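Side-chain contacts in transcriptional regulator, GntR family (Ralstonia eutropha, PDB 3IHU), which probably binds DNA as a transcription factor, joining a winged helix-turn-helix domain of the GntR family to a helical FCD domain: residues 109-112 against 113-116; 144-147 against 148-152; 33-36 against 37-40. All coordinates share one frame; numbering follows the deposited sequence.

Interaction 1. Residues 109-112 against 113-116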
ATOM      1  N   SER A 109      20.109  -8.104   2.288  1.00 20.90           N
ATOM      2  CA  SER A 109      20.809  -7.151   3.182  1.00 21.95           C
ATOM      3  C   SER A 109      22.294  -6.912   2.808  1.00 22.86           C
ATOM      4  O   SER A 109      22.872  -5.869   3.201  1.00 23.37           O
ATOM      5  CB  SER A 109      20.660  -7.511   4.656  1.00 21.58           C
ATOM      6  OG  SER A 109      21.185  -8.787   4.947  1.00 23.52           O
ATOM      7  N   GLY A 110      22.896  -7.837   2.049  1.00 22.90           N
ATOM      8  CA  GLY A 110      24.236  -7.647   1.498  1.00 23.21           C
ATOM      9  C   GLY A 110      24.263  -7.157   0.059  1.00 23.20           C
ATOM     10  O   GLY A 110      25.331  -6.989  -0.512  1.00 24.58           O
ATOM     11  N   ASN A 111      23.122  -6.878  -0.552  1.00 22.29           N
ATOM     12  CA  ASN A 111      23.124  -6.406  -1.950  1.00 21.49           C
ATOM     13  C   ASN A 111      23.250  -4.891  -1.954  1.00 21.05           C
ATOM     14  O   ASN A 111      22.259  -4.145  -1.760  1.00 20.40           O
ATOM     15  CB  ASN A 111      21.844  -6.878  -2.618  1.00 21.76           C
ATOM     16  CG  ASN A 111      21.771  -6.566  -4.077  1.00 24.00           C
ATOM     17  OD1 ASN A 111      21.796  -5.406  -4.495  1.00 26.52           O
ATOM     18  ND2 ASN A 111      21.587  -7.608  -4.875  1.00 29.42           N
ATOM     19  N   GLN A 112      24.458  -4.398  -2.238  1.00 20.28           N
ATOM     20  CA  GLN A 112      24.784  -2.987  -1.983  0.70 19.48           C
ATOM     21  C   GLN A 112      23.827  -2.046  -2.661  1.00 19.66           C
ATOM     22  O   GLN A 112      23.306  -1.129  -2.043  1.00 20.48           O
ATOM     23  CB  GLN A 112      26.238  -2.642  -2.374  0.70 19.40           C
ATOM     24  CG  GLN A 112      27.178  -2.678  -1.187  0.70 18.08           C
ATOM     25  CD  GLN A 112      28.633  -2.428  -1.554  0.70 15.05           C
ATOM     26  OE1 GLN A 112      29.043  -1.291  -1.764  0.70 17.27           O
ATOM     27  NE2 GLN A 112      29.405  -3.483  -1.648  0.70  8.05           N
ATOM     28  N   PRO A 113      23.554  -2.270  -3.963  1.00 19.99           N
ATOM     29  CA  PRO A 113      22.624  -1.342  -4.637  1.00 19.79           C
ATOM     30  C   PRO A 113      21.217  -1.263  -4.037  1.00 20.42           C
ATOM     31  O   PRO A 113      20.588  -0.194  -4.041  1.00 21.62           O
ATOM     32  CB  PRO A 113      22.531  -1.902  -6.064  1.00 20.16           C
ATOM     33  CG  PRO A 113      23.690  -2.775  -6.223  1.00 19.08           C
ATOM     34  CD  PRO A 113      23.947  -3.365  -4.854  1.00 19.45           C
ATOM     35  N   GLN A 114      20.708  -2.388  -3.563  1.00 19.90           N
ATOM     36  CA  GLN A 114      19.355  -2.447  -2.982  1.00 19.80           C
ATOM     37  C   GLN A 114      19.336  -1.789  -1.600  1.00 20.07           C
ATOM     38  O   GLN A 114      18.385  -1.085  -1.253  1.00 19.29           O
ATOM     39  CB  GLN A 114      18.870  -3.895  -2.893  1.00 19.56           C
ATOM     40  CG  GLN A 114      18.480  -4.494  -4.250  1.00 19.19           C
ATOM     41  CD  GLN A 114      18.136  -5.980  -4.133  1.00 19.10           C
ATOM     42  OE1 GLN A 114      18.452  -6.619  -3.146  1.00 20.42           O
ATOM     43  NE2 GLN A 114      17.466  -6.511  -5.125  1.00 23.27           N
ATOM     44  N   VAL A 115      20.382  -2.041  -0.822  1.00 20.76           N
ATOM     45  CA  VAL A 115      20.590  -1.381   0.464  1.00 22.24           C
ATOM     46  C   VAL A 115      20.591   0.143   0.295  1.00 23.15           C
ATOM     47  O   VAL A 115      19.910   0.844   1.049  1.00 23.05           O
ATOM     48  CB  VAL A 115      21.876  -1.873   1.123  1.00 22.82           C
ATOM     49  CG1 VAL A 115      22.295  -0.969   2.315  1.00 24.55           C
ATOM     50  CG2 VAL A 115      21.712  -3.307   1.542  1.00 22.80           C
ATOM     51  N   GLN A 116      21.293   0.626  -0.730  1.00 23.64           N
ATOM     52  CA  GLN A 116      21.339   2.053  -1.065  1.00 23.48           C
ATOM     53  C   GLN A 116      19.990   2.593  -1.426  1.00 23.01           C
ATOM     54  O   GLN A 116      19.616   3.689  -0.995  1.00 22.92           O
ATOM     55  CB  GLN A 116      22.293   2.340  -2.236  1.00 24.36           C
ATOM     56  CG  GLN A 116      23.756   2.194  -1.864  1.00 25.56           C
ATOM     57  CD  GLN A 116      24.709   2.655  -2.976  1.00 27.83           C
ATOM     58  OE1 GLN A 116      24.284   3.112  -4.048  1.00 26.75           O
ATOM     59  NE2 GLN A 116      25.998   2.533  -2.711  1.00 25.44           N
TER
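N111 receives the first amide groups of helix 112-130 through both its backbone carbonyl and its side chain. The straightest of these bonds runs from V115 N to N111 O, 3.0 Å long with an angle of 175° at the hydrogen, and Q116 N repeats the i to i+4 pattern one residue on by donating to Q112 O over 3.0 Å. Q114 N is gripped more loosely: it makes a weak bond to N111 O and a weak capping bond to N111 OD1, the latter 3.3 Å long. With CG anti to the backbone N (chi1 -175°), the N111 carboxamide swings forward beside the helix start, where OD1 also lies 3.0 Å from P113 CD, and the two side chains cross at about a right angle. Q114 extends back over the cap, so that the two amide groups stack with their planes 24° apart; Q114 OE1 comes to 3.4 Å from N111 CB. On another side of the turn, V115 points its CG2 methyl back at the preceding loop, 3.3 Å from S109 O, while the S109 hydroxyl bonds to T106 O. P113 occupies the second position of the helix, where a residue without an N-H costs no helical hydrogen bond. Together these features make N111 an asparagine N-cap at the exposed start of helix 112-130 in the FCD domain.

Interaction 2. Residues 144-147 against 148-152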
ATOM      1  N   PHE A 144       9.687   2.460  -0.896  1.00 17.85           N
ATOM      2  CA  PHE A 144      10.188   1.677   0.215  1.00 17.03           C
ATOM      3  C   PHE A 144       9.681   0.229   0.131  1.00 15.87           C
ATOM      4  O   PHE A 144      10.468  -0.717   0.160  1.00 12.95           O
ATOM      5  CB  PHE A 144       9.673   2.326   1.497  1.00 17.20           C
ATOM      6  CG  PHE A 144      10.072   1.641   2.738  1.00 17.75           C
ATOM      7  CD1 PHE A 144      11.387   1.506   3.065  1.00 20.31           C
ATOM      8  CD2 PHE A 144       9.121   1.156   3.612  1.00 20.45           C
ATOM      9  CE1 PHE A 144      11.755   0.911   4.252  1.00 21.29           C
ATOM     10  CE2 PHE A 144       9.486   0.559   4.807  1.00 17.84           C
ATOM     11  CZ  PHE A 144      10.819   0.446   5.113  1.00 19.80           C
ATOM     12  N   TYR A 145       8.362   0.083  -0.039  1.00 16.04           N
ATOM     13  CA  TYR A 145       7.742  -1.250  -0.130  1.00 17.30           C
ATOM     14  C   TYR A 145       8.246  -1.992  -1.334  1.00 17.77           C
ATOM     15  O   TYR A 145       8.578  -3.176  -1.239  1.00 17.95           O
ATOM     16  CB  TYR A 145       6.213  -1.142  -0.172  1.00 16.94           C
ATOM     17  CG  TYR A 145       5.588  -1.050   1.193  1.00 19.88           C
ATOM     18  CD1 TYR A 145       5.807   0.023   2.020  1.00 22.50           C
ATOM     19  CD2 TYR A 145       4.720  -2.054   1.649  1.00 24.33           C
ATOM     20  CE1 TYR A 145       5.238   0.097   3.267  1.00 23.37           C
ATOM     21  CE2 TYR A 145       4.155  -1.983   2.907  1.00 25.95           C
ATOM     22  CZ  TYR A 145       4.405  -0.917   3.699  1.00 24.58           C
ATOM     23  OH  TYR A 145       3.813  -0.895   4.903  1.00 25.17           O
ATOM     24  N   ARG A 146       8.305  -1.324  -2.485  1.00 17.69           N
ATOM     25  CA  ARG A 146       8.814  -1.989  -3.674  1.00 19.38           C
ATOM     26  C   ARG A 146      10.273  -2.469  -3.523  1.00 18.48           C
ATOM     27  O   ARG A 146      10.643  -3.576  -3.951  1.00 17.68           O
ATOM     28  CB  ARG A 146       8.641  -1.080  -4.910  1.00 19.52           C
ATOM     29  CG  ARG A 146       9.405  -1.516  -6.170  1.00 26.30           C
ATOM     30  CD  ARG A 146       9.120  -2.965  -6.625  1.00 35.97           C
ATOM     31  NE  ARG A 146       7.680  -3.234  -6.784  1.00 42.59           N
ATOM     32  CZ  ARG A 146       6.989  -3.130  -7.922  1.00 44.74           C
ATOM     33  NH1 ARG A 146       7.575  -2.748  -9.046  1.00 45.86           N
ATOM     34  NH2 ARG A 146       5.688  -3.407  -7.927  1.00 45.90           N
ATOM     35  N   THR A 147      11.109  -1.671  -2.873  1.00 18.34           N
ATOM     36  CA  THR A 147      12.501  -2.083  -2.640  1.00 17.77           C
ATOM     37  C   THR A 147      12.521  -3.302  -1.733  1.00 17.57           C
ATOM     38  O   THR A 147      13.250  -4.276  -1.998  1.00 15.08           O
ATOM     39  CB  THR A 147      13.323  -0.917  -2.055  1.00 18.32           C
ATOM     40  OG1 THR A 147      13.060   0.266  -2.821  1.00 18.12           O
ATOM     41  CG2 THR A 147      14.761  -1.191  -2.091  1.00 17.69           C
ATOM     42  N   LEU A 148      11.696  -3.286  -0.685  1.00 17.93           N
ATOM     43  CA  LEU A 148      11.627  -4.447   0.176  1.00 17.97           C
ATOM     44  C   LEU A 148      11.238  -5.665  -0.651  1.00 18.60           C
ATOM     45  O   LEU A 148      11.779  -6.768  -0.447  1.00 16.80           O
ATOM     46  CB  LEU A 148      10.668  -4.268   1.360  1.00 18.09           C
ATOM     47  CG  LEU A 148      11.070  -3.247   2.418  1.00 18.11           C
ATOM     48  CD1 LEU A 148       9.894  -3.078   3.408  1.00 13.23           C
ATOM     49  CD2 LEU A 148      12.439  -3.656   3.099  1.00 15.85           C
ATOM     50  N   LEU A 149      10.324  -5.465  -1.597  1.00 19.42           N
ATOM     51  CA  LEU A 149       9.843  -6.590  -2.419  1.00 19.62           C
ATOM     52  C   LEU A 149      10.959  -7.145  -3.280  1.00 19.39           C
ATOM     53  O   LEU A 149      11.170  -8.349  -3.315  1.00 19.47           O
ATOM     54  CB  LEU A 149       8.675  -6.147  -3.282  1.00 19.21           C
ATOM     55  CG  LEU A 149       7.995  -7.226  -4.122  1.00 19.62           C
ATOM     56  CD1 LEU A 149       7.311  -8.353  -3.275  1.00 21.13           C
ATOM     57  CD2 LEU A 149       6.988  -6.511  -4.972  1.00 20.90           C
ATOM     58  N   GLU A 150      11.696  -6.260  -3.926  1.00 20.15           N
ATOM     59  CA  GLU A 150      12.771  -6.653  -4.823  1.00 21.09           C
ATOM     60  C   GLU A 150      13.859  -7.360  -4.066  1.00 19.82           C
ATOM     61  O   GLU A 150      14.453  -8.308  -4.584  1.00 20.20           O
ATOM     62  CB  GLU A 150      13.359  -5.455  -5.581  1.00 21.63           C
ATOM     63  CG  GLU A 150      12.400  -4.777  -6.559  1.00 26.28           C
ATOM     64  CD  GLU A 150      11.704  -5.779  -7.511  1.00 31.86           C
ATOM     65  OE1 GLU A 150      12.406  -6.651  -8.094  1.00 33.02           O
ATOM     66  OE2 GLU A 150      10.448  -5.709  -7.646  1.00 33.06           O
HETATM   67  N   MSE A 151      14.084  -6.930  -2.836  1.00 17.92           N
HETATM   68  CA  MSE A 151      15.064  -7.544  -1.956  1.00 16.82           C
HETATM   69  C   MSE A 151      14.727  -8.982  -1.612  1.00 18.62           C
HETATM   70  O   MSE A 151      15.608  -9.832  -1.587  1.00 17.67           O
HETATM   71  CB  MSE A 151      15.217  -6.690  -0.668  1.00 17.51           C
HETATM   72  CG  MSE A 151      16.086  -5.492  -0.848  1.00 15.43           C
HETATM   73 SE   MSE A 151      16.083  -4.253   0.631  0.75  9.46          SE
HETATM   74  CE  MSE A 151      17.504  -5.285   1.539  1.00 14.36           C
ATOM     75  N   GLY A 152      13.444  -9.303  -1.366  1.00 17.66           N
ATOM     76  CA  GLY A 152      13.101 -10.657  -0.977  1.00 18.39           C
ATOM     77  C   GLY A 152      12.932 -11.589  -2.160  1.00 18.76           C
ATOM     78  O   GLY A 152      13.099 -12.798  -2.023  1.00 18.93           O
TER
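L148 leans back over F144, one helical turn earlier, and its CB, CG and CD1 meet the preceding turn in succession. L148 CB sits 3.5 Å from Y145 O. L148 CG, set anti to the carbonyl carbon (chi1 -67°), lies 3.4 Å from F144 O, the same oxygen that accepts the L148 backbone N-H. From there L148 CD1 reaches one face of the F144 ring, 4.2 Å from the centroid and displaced toward the rim, with CE2 its nearest ring atom: a CH-pi contact. Helices 84-105, 112-130 and 179-195 supply further neighbours for this pair, among them L101, L118 and I189.

The exposed side of the turn carries charge instead. R146 bends at chi2 and chi3, folding its CD to 3.2 Å from E150 OE2. The salt bridge is long, 3.8 Å from R146 NE to E150 OE2, and the carboxylate oxygen sits off to one side of the guanidinium plane, so the pairing is electrostatic and not a directed N-H bond. E150 OE2 also has a salt bridge to R158 of helix 155-165. L149 CD2 also approaches R146 NE obliquely, at 3.8 Å.

T147 keeps its polar end within the helix, OG1 bonding to H143 O, while its backbone O accepts from M151 N over 2.9 Å; the selenomethionine CG packs against that oxygen. Successive i to i+4 backbone bonds, with apolar side chains turned inward and a charged pair outward, mark an amphipathic helix in the all-helical FCD bundle.

Interaction 3. Residues 33-36 against 37-40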
ATOM      1  N   THR A  33      -7.268  11.440  -4.226  1.00 18.61           N
ATOM      2  CA  THR A  33      -7.979  11.869  -5.442  1.00 18.39           C
ATOM      3  C   THR A  33      -9.186  10.965  -5.804  1.00 17.60           C
ATOM      4  O   THR A  33      -9.967  11.319  -6.637  1.00 17.35           O
ATOM      5  CB  THR A  33      -7.050  11.874  -6.638  1.00 18.21           C
ATOM      6  OG1 THR A  33      -6.413  10.602  -6.717  1.00 18.29           O
ATOM      7  CG2 THR A  33      -5.976  13.023  -6.509  1.00 19.84           C
ATOM      8  N   PHE A  34      -9.248   9.767  -5.230  1.00 16.92           N
ATOM      9  CA  PHE A  34     -10.426   8.923  -5.284  1.00 16.93           C
ATOM     10  C   PHE A  34     -10.735   8.606  -3.816  1.00 17.49           C
ATOM     11  O   PHE A  34      -9.809   8.552  -3.000  1.00 16.87           O
ATOM     12  CB  PHE A  34     -10.118   7.599  -6.030  1.00 17.41           C
ATOM     13  CG  PHE A  34      -9.999   7.743  -7.514  1.00 18.61           C
ATOM     14  CD1 PHE A  34      -8.783   8.046  -8.088  1.00 19.72           C
ATOM     15  CD2 PHE A  34     -11.097   7.581  -8.346  1.00 19.32           C
ATOM     16  CE1 PHE A  34      -8.675   8.222  -9.443  1.00 20.39           C
ATOM     17  CE2 PHE A  34     -10.997   7.739  -9.710  1.00 19.21           C
ATOM     18  CZ  PHE A  34      -9.777   8.066 -10.262  1.00 20.54           C
ATOM     19  N   VAL A  35     -12.010   8.380  -3.487  1.00 17.97           N
ATOM     20  CA  VAL A  35     -12.417   8.112  -2.111  1.00 17.47           C
ATOM     21  C   VAL A  35     -13.337   6.876  -1.945  1.00 18.32           C
ATOM     22  O   VAL A  35     -14.081   6.497  -2.851  1.00 16.80           O
ATOM     23  CB  VAL A  35     -13.128   9.316  -1.509  1.00 18.04           C
ATOM     24  CG1 VAL A  35     -12.124  10.483  -1.420  1.00 18.71           C
ATOM     25  CG2 VAL A  35     -14.403   9.694  -2.320  1.00 17.58           C
ATOM     26  N   PRO A  36     -13.299   6.252  -0.761  1.00 18.53           N
ATOM     27  CA  PRO A  36     -14.250   5.191  -0.451  1.00 19.27           C
ATOM     28  C   PRO A  36     -15.677   5.663  -0.689  1.00 18.24           C
ATOM     29  O   PRO A  36     -16.011   6.815  -0.351  1.00 18.18           O
ATOM     30  CB  PRO A  36     -13.999   4.939   1.048  1.00 20.53           C
ATOM     31  CG  PRO A  36     -12.554   5.327   1.231  1.00 19.98           C
ATOM     32  CD  PRO A  36     -12.389   6.537   0.351  1.00 19.68           C
ATOM     33  N   GLY A  37     -16.501   4.836  -1.337  1.00 17.29           N
ATOM     34  CA  GLY A  37     -17.909   5.199  -1.619  1.00 16.29           C
ATOM     35  C   GLY A  37     -18.073   5.891  -2.943  1.00 16.05           C
ATOM     36  O   GLY A  37     -19.169   6.195  -3.392  1.00 14.38           O
ATOM     37  N   GLN A  38     -16.971   6.177  -3.613  1.00 15.50           N
ATOM     38  CA  GLN A  38     -17.106   6.923  -4.849  1.00 14.98           C
ATOM     39  C   GLN A  38     -17.670   6.049  -5.990  1.00 15.82           C
ATOM     40  O   GLN A  38     -17.286   4.864  -6.141  1.00 15.85           O
ATOM     41  CB  GLN A  38     -15.760   7.462  -5.262  1.00 14.36           C
ATOM     42  CG  GLN A  38     -15.850   8.401  -6.369  1.00 14.19           C
ATOM     43  CD  GLN A  38     -14.494   9.057  -6.659  1.00 13.30           C
ATOM     44  OE1 GLN A  38     -13.523   8.837  -5.935  1.00 11.24           O
ATOM     45  NE2 GLN A  38     -14.422   9.810  -7.741  1.00 13.53           N
ATOM     46  N   ARG A  39     -18.582   6.650  -6.735  1.00 16.57           N
ATOM     47  CA  ARG A  39     -19.136   6.070  -7.944  1.00 19.57           C
ATOM     48  C   ARG A  39     -18.249   6.308  -9.125  1.00 19.08           C
ATOM     49  O   ARG A  39     -17.955   7.455  -9.422  1.00 21.44           O
ATOM     50  CB  ARG A  39     -20.422   6.766  -8.287  1.00 20.83           C
ATOM     51  CG  ARG A  39     -21.515   6.275  -7.487  1.00 23.08           C
ATOM     52  CD  ARG A  39     -22.443   5.340  -8.264  1.00 26.72           C
ATOM     53  NE  ARG A  39     -23.356   4.862  -7.238  1.00 28.82           N
ATOM     54  CZ  ARG A  39     -24.021   3.719  -7.261  1.00 31.60           C
ATOM     55  NH1 ARG A  39     -23.945   2.881  -8.304  1.00 28.69           N
ATOM     56  NH2 ARG A  39     -24.768   3.428  -6.203  1.00 33.03           N
ATOM     57  N   LEU A  40     -17.777   5.250  -9.765  1.00 18.87           N
ATOM     58  CA  LEU A  40     -16.930   5.401 -10.927  1.00 18.19           C
ATOM     59  C   LEU A  40     -17.717   5.147 -12.183  1.00 18.81           C
ATOM     60  O   LEU A  40     -18.440   4.167 -12.278  1.00 18.38           O
ATOM     61  CB  LEU A  40     -15.750   4.461 -10.847  1.00 18.20           C
ATOM     62  CG  LEU A  40     -14.897   4.585  -9.609  1.00 18.90           C
ATOM     63  CD1 LEU A  40     -13.835   3.462  -9.564  1.00 19.13           C
ATOM     64  CD2 LEU A  40     -14.310   5.995  -9.541  1.00 17.79           C
TER
HETATM   65  O   HOH W   1     -11.842  11.180  -8.635  1.00 24.45           O
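G37 follows P36 in a type II beta turn from V35 to Q38, and its positive phi (91°) would jam a CB against P36 O. The turn closes where Q38 N donates to V35 O, 3.0 Å away. Q38 then folds its side chain back across the turn: CG is trans to the main-chain nitrogen (chi1 -171°) and the chain beyond it is extended, which carries Q38 OE1 back to receive V35 N at 2.9 Å, in the plane of the side-chain carbonyl. The amide is held at its other end too, since Q38 NE2 donates to a water that in turn donates to T33 O, a bridge that fixes which way round the amide sits. This water lies over one face of the F34 ring, whose plane is 28° from that of the amide. In the winged helix-turn-helix domain of the GntR family, this turn leads from helix 17-31 into strand 39-40, which pairs with strand 77-79. Beyond R39, L40 turns inward again, and its CD2 meets the edge of the F34 ring, 3.7 Å from F34 CE2, in an apolar cluster with I25, L45 and I79.

In the fold
Interactions 1 and 2 belong to the same FCD domain and touch, their centres about 11 Å apart. Q114, from the first turn of helix 112-130, packs against the end of helix 134-152: its OE1 lies 3.5 Å from M151 CG, and its backbone O lies 3.7 Å from T147 CG2. The exposed helix start thus packs directly on the more buried turn of the next helix in the chain. Interaction 3 stands apart in the GntR-family winged-helix region, on the opposite side of the chain's centre, with centres about 28 Å from interaction 2 and 38 Å from interaction 1. The nearest atoms of interactions 2 and 3 are still about 18 Å apart.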